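PDB 5J72: putative N-acetylmuramoyl-L-alanine amidase,autolysin cwp6 from Peptoclostridium difficile, which probably hydrolyses the amide bond between N-acetylmuramic acid and L-alanine in cell-wall peptidoglycan with a zinc-dependent amidase domain, and carries CWB2 cell-wall-binding modules. Local coordinates for residues I529-S534 and E603-D608; E542-V547 and A599-C604; I566-N571 and G626-I631. All coordinates share one frame; numbering follows the deposited sequence.

Contact 1: residues I529-S534 and E603-D608; sequences IHYNAS and ECAFID. With ZN (zinc ion), chain I.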
loop_
_atom_site.group_PDB
_atom_site.type_symbol
_atom_site.label_atom_id
_atom_site.label_comp_id
_atom_site.label_asym_id
_atom_site.label_seq_id
_atom_site.Cartn_x
_atom_site.Cartn_y
_atom_site.Cartn_z
ATOM N N ILE A 529 -15.886 20.323 -10.534
ATOM C CA ILE A 529 -16.608 19.183 -11.037
ATOM C C ILE A 529 -17.852 19.023 -10.213
ATOM O O ILE A 529 -17.775 18.888 -8.985
ATOM C CB ILE A 529 -15.697 17.895 -10.953
ATOM C CG1 ILE A 529 -14.523 18.054 -11.971
ATOM C CG2 ILE A 529 -16.481 16.619 -11.336
ATOM C CD1 ILE A 529 -13.479 16.935 -11.875
ATOM N N HIS A 530 -18.990 19.018 -10.885
ATOM C CA HIS A 530 -20.304 18.951 -10.257
ATOM C C HIS A 530 -21.240 17.982 -10.992
ATOM O O HIS A 530 -20.901 17.501 -12.075
ATOM C CB HIS A 530 -20.930 20.363 -10.286
ATOM C CG HIS A 530 -20.331 21.295 -9.269
ATOM N ND1 HIS A 530 -21.021 21.675 -8.110
ATOM C CD2 HIS A 530 -19.106 21.896 -9.236
ATOM C CE1 HIS A 530 -20.186 22.462 -7.438
ATOM N NE2 HIS A 530 -19.020 22.635 -8.057
ATOM N N TYR A 531 -22.406 17.664 -10.386
ATOM C CA TYR A 531 -23.424 16.827 -11.033
ATOM C C TYR A 531 -24.734 17.652 -11.036
ATOM O O TYR A 531 -24.996 18.359 -10.058
ATOM C CB TYR A 531 -23.592 15.495 -10.302
ATOM C CG TYR A 531 -22.538 14.510 -10.755
ATOM C CD1 TYR A 531 -22.824 13.545 -11.715
ATOM C CD2 TYR A 531 -21.232 14.584 -10.271
ATOM C CE1 TYR A 531 -21.837 12.692 -12.197
ATOM C CE2 TYR A 531 -20.237 13.731 -10.748
ATOM C CZ TYR A 531 -20.541 12.791 -11.714
ATOM O OH TYR A 531 -19.555 11.953 -12.191
ATOM N N ASN A 532 -25.507 17.619 -12.142
ATOM C CA ASN A 532 -26.741 18.418 -12.291
ATOM C C ASN A 532 -27.936 17.727 -11.696
ATOM O O ASN A 532 -27.856 16.566 -11.285
ATOM C CB ASN A 532 -27.074 18.658 -13.762
ATOM C CG ASN A 532 -27.013 20.094 -14.111
ATOM O OD1 ASN A 532 -27.465 20.924 -13.322
ATOM N ND2 ASN A 532 -26.429 20.493 -15.243
ATOM N N ALA A 533 -29.064 18.460 -11.668
ATOM C CA ALA A 533 -30.357 17.955 -11.146
ATOM C C ALA A 533 -31.463 18.913 -11.619
ATOM O O ALA A 533 -31.176 20.037 -11.981
ATOM C CB ALA A 533 -30.354 17.919 -9.598
ATOM N N SER A 534 -32.683 18.457 -11.617
ATOM C CA SER A 534 -33.864 19.241 -11.938
ATOM C C SER A 534 -34.969 18.349 -11.329
ATOM O O SER A 534 -35.435 18.604 -10.232
ATOM C CB SER A 534 -33.994 19.463 -13.449
ATOM O OG SER A 534 -34.090 18.275 -14.221
ATOM N N GLU A 603 -20.665 20.098 -15.384
ATOM C CA GLU A 603 -21.810 19.392 -14.808
ATOM C C GLU A 603 -21.789 18.091 -15.565
ATOM O O GLU A 603 -22.387 18.005 -16.666
ATOM C CB GLU A 603 -23.117 20.140 -15.072
ATOM C CG GLU A 603 -23.099 21.478 -14.357
ATOM C CD GLU A 603 -23.581 21.340 -12.905
ATOM O OE1 GLU A 603 -23.791 20.212 -12.444
ATOM O OE2 GLU A 603 -23.744 22.370 -12.243
ATOM N N CYS A 604 -21.084 17.066 -15.020
ATOM C CA CYS A 604 -20.866 15.783 -15.701
ATOM C C CYS A 604 -22.077 15.110 -16.284
ATOM O O CYS A 604 -22.019 14.551 -17.376
ATOM C CB CYS A 604 -20.182 14.808 -14.740
ATOM S SG CYS A 604 -18.655 15.477 -14.035
ATOM N N ALA A 605 -23.162 15.100 -15.498
ATOM C CA ALA A 605 -24.383 14.400 -15.857
ATOM C C ALA A 605 -25.447 14.803 -14.823
ATOM O O ALA A 605 -25.113 15.468 -13.828
ATOM C CB ALA A 605 -24.137 12.903 -15.759
ATOM N N PHE A 606 -26.724 14.434 -15.074
ATOM C CA PHE A 606 -27.815 14.727 -14.139
ATOM C C PHE A 606 -27.843 13.569 -13.230
ATOM O O PHE A 606 -28.111 12.457 -13.671
ATOM C CB PHE A 606 -29.180 14.892 -14.865
ATOM C CG PHE A 606 -29.351 16.302 -15.382
ATOM C CD1 PHE A 606 -28.554 16.782 -16.412
ATOM C CD2 PHE A 606 -30.247 17.172 -14.784
ATOM C CE1 PHE A 606 -28.648 18.099 -16.829
ATOM C CE2 PHE A 606 -30.334 18.494 -15.207
ATOM C CZ PHE A 606 -29.532 18.947 -16.226
ATOM N N ILE A 607 -27.561 13.812 -11.930
ATOM C CA ILE A 607 -27.502 12.729 -10.932
ATOM C C ILE A 607 -28.908 12.138 -10.615
ATOM O O ILE A 607 -28.984 11.067 -10.003
ATOM C CB ILE A 607 -26.804 13.268 -9.628
ATOM C CG1 ILE A 607 -26.164 12.084 -8.871
ATOM C CG2 ILE A 607 -27.817 14.027 -8.699
ATOM C CD1 ILE A 607 -25.187 12.587 -7.813
ATOM N N ASP A 608 -29.987 12.822 -11.064
ATOM C CA ASP A 608 -31.390 12.384 -10.880
ATOM C C ASP A 608 -31.952 11.916 -12.231
ATOM O O ASP A 608 -33.164 11.782 -12.365
ATOM C CB ASP A 608 -32.280 13.537 -10.322
ATOM C CG ASP A 608 -32.212 14.815 -11.172
ATOM O OD1 ASP A 608 -33.006 15.753 -10.911
ATOM O OD2 ASP A 608 -31.355 14.879 -12.105
HETATM ZN ZN ZN I . -23.144 21.353 -7.642
HETATM O O HOH W 1 -24.239 21.314 -9.502
HETATM O O HOH W 2 -25.164 18.321 -16.771
HETATM O O HOH W 3 -23.450 23.487 -7.593
HETATM O O HOH W 4 -25.394 21.312 -6.975
#
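The Phe606 ring has Asn532 CB over the centre of one face, 3.3 Å from the ring centroid. The Asn532 amide continues over that face, with its plane 19° from the ring's. Asp608 OD2 lies in plane at the ring edge. The Tyr531 ring has Cys604 CB over one face, offset toward the rim. Cys604 SG lies oblique to it, 4.4 Å from the centroid, a Cys sulfur-aromatic contact. The Asn532 amide also stacks on the Glu603 carboxylate. Glu603 bends at chi2 (-86°), which turns its end toward the zinc site. Water 1, a zinc ligand, is hydrogen-bonded to Glu603 OE2 at 3.0 Å and to Tyr531 O at 3.1 Å. Carboxylate and metal would probably both polarise this water. His530 ND1 binds the zinc at 2.2 Å; His460 and Glu477 complete the protein ligands. The strands pair in parallel around a beta bulge. Asn532 N donates to Ala605 O, and Asn532 O accepts from Ile607 N. Beyond the strand, Ser534 N meets the syn lone pair of Asp608 OD1 almost straight, at 2.8 Å. Strands 525-532 and 599-606 are neighbours in the amidase sheet. Tyr531 packs on helices 477-494 and 619-637, and Ile607 on helix 610-614.

Contact 2: residues E542-V547 and A599-C604; sequences EIYYKV and AILVEC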
loop_
_atom_site.group_PDB
_atom_site.type_symbol
_atom_site.label_atom_id
_atom_site.label_comp_id
_atom_site.label_asym_id
_atom_site.label_seq_id
_atom_site.Cartn_x
_atom_site.Cartn_y
_atom_site.Cartn_z
ATOM N N GLU A 542 -23.104 19.599 -19.556
ATOM C CA GLU A 542 -22.909 21.000 -19.932
ATOM C C GLU A 542 -21.757 21.515 -19.138
ATOM O O GLU A 542 -21.489 20.992 -18.059
ATOM C CB GLU A 542 -24.144 21.854 -19.618
ATOM C CG GLU A 542 -24.587 21.711 -18.156
ATOM C CD GLU A 542 -25.963 22.398 -17.920
ATOM O OE1 GLU A 542 -26.773 22.484 -18.895
ATOM O OE2 GLU A 542 -26.213 22.859 -16.788
ATOM N N ILE A 543 -21.077 22.502 -19.644
ATOM C CA ILE A 543 -19.971 23.050 -18.909
ATOM C C ILE A 543 -20.134 24.561 -18.936
ATOM O O ILE A 543 -20.425 25.113 -19.993
ATOM C CB ILE A 543 -18.643 22.597 -19.597
ATOM C CG1 ILE A 543 -18.582 21.003 -19.645
ATOM C CG2 ILE A 543 -17.433 23.217 -18.857
ATOM C CD1 ILE A 543 -17.325 20.451 -20.217
ATOM N N TYR A 544 -19.919 25.229 -17.816
ATOM C CA TYR A 544 -19.960 26.678 -17.755
ATOM C C TYR A 544 -18.607 27.235 -17.900
ATOM O O TYR A 544 -17.651 26.674 -17.322
ATOM C CB TYR A 544 -20.515 27.130 -16.398
ATOM C CG TYR A 544 -21.989 26.863 -16.331
ATOM C CD1 TYR A 544 -22.470 25.671 -15.837
ATOM C CD2 TYR A 544 -22.909 27.784 -16.844
ATOM C CE1 TYR A 544 -23.822 25.380 -15.852
ATOM C CE2 TYR A 544 -24.259 27.500 -16.869
ATOM C CZ TYR A 544 -24.713 26.294 -16.375
ATOM O OH TYR A 544 -26.042 25.970 -16.421
ATOM N N TYR A 545 -18.455 28.343 -18.616
ATOM C CA TYR A 545 -17.137 28.932 -18.733
ATOM C C TYR A 545 -17.280 30.468 -18.513
ATOM O O TYR A 545 -18.403 30.899 -18.325
ATOM C CB TYR A 545 -16.480 28.567 -20.096
ATOM C CG TYR A 545 -17.254 29.098 -21.289
ATOM C CD1 TYR A 545 -18.420 28.464 -21.731
ATOM C CD2 TYR A 545 -16.836 30.241 -21.958
ATOM C CE1 TYR A 545 -19.152 28.974 -22.806
ATOM C CE2 TYR A 545 -17.554 30.747 -23.041
ATOM C CZ TYR A 545 -18.709 30.114 -23.457
ATOM O OH TYR A 545 -19.390 30.636 -24.537
ATOM N N LYS A 546 -16.193 31.243 -18.502
ATOM C CA LYS A 546 -16.308 32.664 -18.151
ATOM C C LYS A 546 -16.956 33.482 -19.304
ATOM O O LYS A 546 -16.589 33.311 -20.471
ATOM C CB LYS A 546 -14.942 33.223 -17.840
ATOM C CG LYS A 546 -14.276 32.653 -16.607
ATOM C CD LYS A 546 -13.014 33.370 -16.344
ATOM C CE LYS A 546 -12.377 32.927 -15.075
ATOM N NZ LYS A 546 -11.158 33.757 -14.725
ATOM N N VAL A 547 -17.909 34.356 -18.969
ATOM C CA VAL A 547 -18.604 35.150 -19.982
ATOM C C VAL A 547 -17.611 35.971 -20.799
ATOM O O VAL A 547 -17.818 36.116 -21.984
ATOM C CB VAL A 547 -19.678 36.031 -19.270
ATOM C CG1 VAL A 547 -19.006 37.135 -18.473
ATOM C CG2 VAL A 547 -20.656 36.601 -20.303
ATOM N N ALA A 599 -11.022 29.240 -15.506
ATOM C CA ALA A 599 -11.854 28.374 -14.682
ATOM C C ALA A 599 -13.094 27.973 -15.364
ATOM O O ALA A 599 -13.669 28.779 -16.085
ATOM C CB ALA A 599 -12.232 29.125 -13.391
ATOM N N ILE A 600 -13.533 26.731 -15.182
ATOM C CA ILE A 600 -14.765 26.232 -15.758
ATOM C C ILE A 600 -15.424 25.371 -14.723
ATOM O O ILE A 600 -14.777 24.957 -13.736
ATOM C CB ILE A 600 -14.576 25.353 -17.005
ATOM C CG1 ILE A 600 -13.589 24.177 -16.644
ATOM C CG2 ILE A 600 -13.972 26.216 -18.187
ATOM C CD1 ILE A 600 -13.541 23.143 -17.717
ATOM N N LEU A 601 -16.686 25.060 -14.947
ATOM C CA LEU A 601 -17.415 24.196 -14.062
ATOM C C LEU A 601 -18.131 23.179 -14.887
ATOM O O LEU A 601 -18.999 23.488 -15.701
ATOM C CB LEU A 601 -18.391 24.946 -13.147
ATOM C CG LEU A 601 -19.153 24.110 -12.103
ATOM C CD1 LEU A 601 -19.450 24.985 -10.902
ATOM C CD2 LEU A 601 -20.447 23.519 -12.607
ATOM N N VAL A 602 -17.767 21.921 -14.680
ATOM C CA VAL A 602 -18.318 20.807 -15.413
ATOM C C VAL A 602 -19.481 20.208 -14.700
ATOM O O VAL A 602 -19.345 19.841 -13.542
ATOM C CB VAL A 602 -17.234 19.694 -15.582
ATOM C CG1 VAL A 602 -17.788 18.505 -16.373
ATOM C CG2 VAL A 602 -15.983 20.279 -16.259
ATOM N N GLU A 603 -20.665 20.098 -15.384
ATOM C CA GLU A 603 -21.810 19.392 -14.808
ATOM C C GLU A 603 -21.789 18.091 -15.565
ATOM O O GLU A 603 -22.387 18.005 -16.666
ATOM C CB GLU A 603 -23.117 20.140 -15.072
ATOM C CG GLU A 603 -23.099 21.478 -14.357
ATOM C CD GLU A 603 -23.581 21.340 -12.905
ATOM O OE1 GLU A 603 -23.791 20.212 -12.444
ATOM O OE2 GLU A 603 -23.744 22.370 -12.243
ATOM N N CYS A 604 -21.084 17.066 -15.020
ATOM C CA CYS A 604 -20.866 15.783 -15.701
ATOM C C CYS A 604 -22.077 15.110 -16.284
ATOM O O CYS A 604 -22.019 14.551 -17.376
ATOM C CB CYS A 604 -20.182 14.808 -14.740
ATOM S SG CYS A 604 -18.655 15.477 -14.035
#
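Strand 542-544 runs antiparallel to strand 599-604, with the segment axes 4.7 Å apart at closest approach and 158° between their directions. Glu542 with Glu603 and Tyr544 with Leu601 are hydrogen-bonded pairs. Ile543 with Val602, between them, is a non-hydrogen-bonded pair. The Tyr544-Leu601 pair is closed on both sides: Tyr544 N donates to Leu601 O at 2.9 Å, and Leu601 N donates to Tyr544 O at 3.0 Å. At the other end Glu603 N meets Glu542 O nearly along the C=O axis. The return bond, from Glu542 N to Glu603 O, is weak at 3.4 Å, so the ladder loosens there.

Glu542, Tyr544, Leu601 and Glu603 share one face of the sheet. Glu542 and Glu603 lie side by side, touching through Glu542 CG and Glu603 CB at 3.8 Å. Their carboxylate planes are 75° apart, and the charged ends do not meet. Glu542 CG takes the crowded position between the backbone N and the carbonyl carbon (chi1 53°), and the chain then extends. Arg575 and Lys578 form salt bridges with Glu542 OE1, which probably offset the like charge of Glu603 nearby. Tyr544 OH donates to Glu542 OE2 from above the carboxylate plane, at 3.1 Å. The Tyr544 ring turns its edge to Glu603 CG.

Ile543 and Val602 occupy the other face. Ile543 CG2 touches Ile600 CB at 4.0 Å and also reaches Val602 CG2. Lys546 is extended, and its CE passes Ala599. Its NZ bonds to the carbonyls of Asn595 and Tyr597.

Strand 599-606 lies between 525-532 and 541-544, and edge strand 574-578 flanks the latter. Helix 554-569 covers Ile543 and Ile600, while helix 619-637 covers Val602.

Contact 3: residues I566-N571 and G626-I631; sequences ILEKFN and GTQIGI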
loop_
_atom_site.group_PDB
_atom_site.type_symbol
_atom_site.label_atom_id
_atom_site.label_comp_id
_atom_site.label_asym_id
_atom_site.label_seq_id
_atom_site.Cartn_x
_atom_site.Cartn_y
_atom_site.Cartn_z
ATOM N N ILE A 566 -15.790 13.981 -22.953
ATOM C CA ILE A 566 -16.792 13.237 -22.218
ATOM C C ILE A 566 -17.702 12.501 -23.181
ATOM O O ILE A 566 -18.009 11.306 -23.015
ATOM C CB ILE A 566 -17.629 14.207 -21.339
ATOM C CG1 ILE A 566 -16.731 14.747 -20.198
ATOM C CG2 ILE A 566 -18.892 13.463 -20.779
ATOM C CD1 ILE A 566 -17.498 15.775 -19.333
ATOM N N LEU A 567 -18.156 13.244 -24.214
ATOM C CA LEU A 567 -19.072 12.670 -25.185
ATOM C C LEU A 567 -18.404 11.530 -25.978
ATOM O O LEU A 567 -19.126 10.685 -26.479
ATOM C CB LEU A 567 -19.599 13.791 -26.077
ATOM C CG LEU A 567 -20.587 14.740 -25.305
ATOM C CD1 LEU A 567 -20.881 16.021 -26.094
ATOM C CD2 LEU A 567 -21.884 13.976 -25.048
ATOM N N GLU A 568 -17.053 11.483 -26.071
ATOM C CA GLU A 568 -16.386 10.366 -26.772
ATOM C C GLU A 568 -16.653 9.036 -26.049
ATOM O O GLU A 568 -16.565 8.000 -26.699
ATOM C CB GLU A 568 -14.834 10.633 -26.898
ATOM C CG GLU A 568 -14.573 11.755 -27.902
ATOM C CD GLU A 568 -13.083 12.058 -28.164
ATOM O OE1 GLU A 568 -12.202 11.474 -27.494
ATOM O OE2 GLU A 568 -12.809 12.912 -29.080
ATOM N N LYS A 569 -17.007 9.022 -24.722
ATOM C CA LYS A 569 -17.227 7.745 -23.993
ATOM C C LYS A 569 -18.582 7.629 -23.409
ATOM O O LYS A 569 -18.920 6.591 -22.874
ATOM C CB LYS A 569 -16.275 7.576 -22.781
ATOM C CG LYS A 569 -14.827 7.656 -23.131
ATOM C CD LYS A 569 -14.329 6.373 -23.732
ATOM C CE LYS A 569 -13.399 6.759 -24.848
ATOM N NZ LYS A 569 -12.532 5.635 -25.263
ATOM N N PHE A 570 -19.352 8.685 -23.469
ATOM C CA PHE A 570 -20.663 8.679 -22.864
ATOM C C PHE A 570 -21.722 9.178 -23.850
ATOM O O PHE A 570 -21.632 10.342 -24.256
ATOM C CB PHE A 570 -20.642 9.633 -21.616
ATOM C CG PHE A 570 -19.811 9.065 -20.487
ATOM C CD1 PHE A 570 -20.337 8.117 -19.627
ATOM C CD2 PHE A 570 -18.499 9.442 -20.317
ATOM C CE1 PHE A 570 -19.553 7.556 -18.622
ATOM C CE2 PHE A 570 -17.716 8.875 -19.301
ATOM C CZ PHE A 570 -18.261 7.936 -18.469
ATOM N N ASN A 571 -22.720 8.354 -24.208
ATOM C CA ASN A 571 -23.738 8.837 -25.140
ATOM C C ASN A 571 -24.838 9.564 -24.376
ATOM O O ASN A 571 -25.925 9.025 -24.214
ATOM C CB ASN A 571 -24.381 7.680 -25.963
ATOM C CG ASN A 571 -25.115 8.206 -27.203
ATOM N N GLY A 626 -13.975 10.627 -14.947
ATOM C CA GLY A 626 -12.895 11.512 -14.529
ATOM C C GLY A 626 -11.737 11.510 -15.526
ATOM O O GLY A 626 -11.113 12.545 -15.781
ATOM N N THR A 627 -11.414 10.330 -16.037
ATOM C CA THR A 627 -10.321 10.249 -17.000
ATOM C C THR A 627 -10.609 11.154 -18.257
ATOM O O THR A 627 -9.715 11.892 -18.690
ATOM C CB THR A 627 -10.217 8.803 -17.519
ATOM O OG1 THR A 627 -9.905 7.978 -16.366
ATOM C CG2 THR A 627 -9.076 8.697 -18.648
ATOM N N GLN A 628 -11.820 11.074 -18.813
ATOM C CA GLN A 628 -12.153 11.903 -19.997
ATOM C C GLN A 628 -12.015 13.380 -19.669
ATOM O O GLN A 628 -11.507 14.188 -20.474
ATOM C CB GLN A 628 -13.568 11.587 -20.475
ATOM C CG GLN A 628 -13.778 10.144 -20.953
ATOM C CD GLN A 628 -12.703 9.748 -21.967
ATOM O OE1 GLN A 628 -11.815 8.929 -21.687
ATOM N NE2 GLN A 628 -12.715 10.374 -23.170
ATOM N N ILE A 629 -12.469 13.771 -18.451
ATOM C CA ILE A 629 -12.293 15.145 -18.111
ATOM C C ILE A 629 -10.809 15.485 -18.074
ATOM O O ILE A 629 -10.416 16.554 -18.532
ATOM C CB ILE A 629 -12.985 15.444 -16.736
ATOM C CG1 ILE A 629 -14.519 15.285 -16.898
ATOM C CG2 ILE A 629 -12.593 16.859 -16.260
ATOM C CD1 ILE A 629 -15.328 15.360 -15.494
ATOM N N GLY A 630 -9.962 14.549 -17.518
ATOM C CA GLY A 630 -8.536 14.828 -17.453
ATOM C C GLY A 630 -7.961 14.936 -18.880
ATOM O O GLY A 630 -7.072 15.768 -19.122
ATOM N N ILE A 631 -8.443 14.111 -19.781
ATOM C CA ILE A 631 -7.892 14.163 -21.177
ATOM C C ILE A 631 -8.262 15.543 -21.785
ATOM O O ILE A 631 -7.409 16.190 -22.408
ATOM C CB ILE A 631 -8.458 13.015 -22.045
ATOM C CG1 ILE A 631 -7.882 11.630 -21.575
ATOM C CG2 ILE A 631 -8.014 13.250 -23.582
ATOM C CD1 ILE A 631 -8.734 10.448 -22.094
HETATM O O HOH W 5 -11.264 9.654 -25.708
#
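Ile566, on the last turns of helix 554-569, makes the apolar part of this contact. Its CG1 is anti to the carbonyl carbon (chi1 -69°) and its chain continues extended, so CD1 reaches Ile629 CG1 at 3.9 Å. The two isoleucines lie side by side, pointing the same way. Ile566 CA also faces Gln628 CB at 4.0 Å. Glu568 joins the other helix through water: water 5 donates to Glu568 OE1 at 2.7 Å and accepts from Gln628 NE2 at 3.0 Å. Arg565 holds both partners, with a salt bridge to Glu568 OE1 and its carbonyl O accepting from Gln628 NE2. This is helix-to-helix packing in the amidase domain. Helices 554-569 and 619-637 meet over the sheet, where Ile566 and Ile629 both touch Val602 of strand 599-606. Lys569 bends at chi2 and chi3 and crosses Gln628 at about a right angle. Its CG sits close against the Gln628 amide, 3.2 Å from Gln628 CD. Gln628 in turn bends at chi2 (-51°), which places its amide beside Lys569. Phe570 follows the turn, and its ring edge faces Gln628 CG, 4.5 Å from Phe570 CE2. The same ring touches Thr624 and Met625, one turn earlier on helix 619-637.

All three contacts lie in the amidase domain. From the N-terminal side, strand 525-532 comes first. Contact 1 joins its end to 603-608 and closes a loop of 68 residues. Strand 541-544 follows, and contact 2 closes a shorter loop within that one, ending on the same strand 599-606. Helix 554-569 starts contact 3, which finishes beyond both on helix 619-637 and so crosses contacts 1 and 2. Contacts 1 and 2 share Glu603 and Cys604 and place three neighbouring strands in one sheet beside the zinc. Contact 3 pairs two helices against that sheet. Cys604 SG meets Ile629 CD1 at 3.6 Å, joining strand to helix.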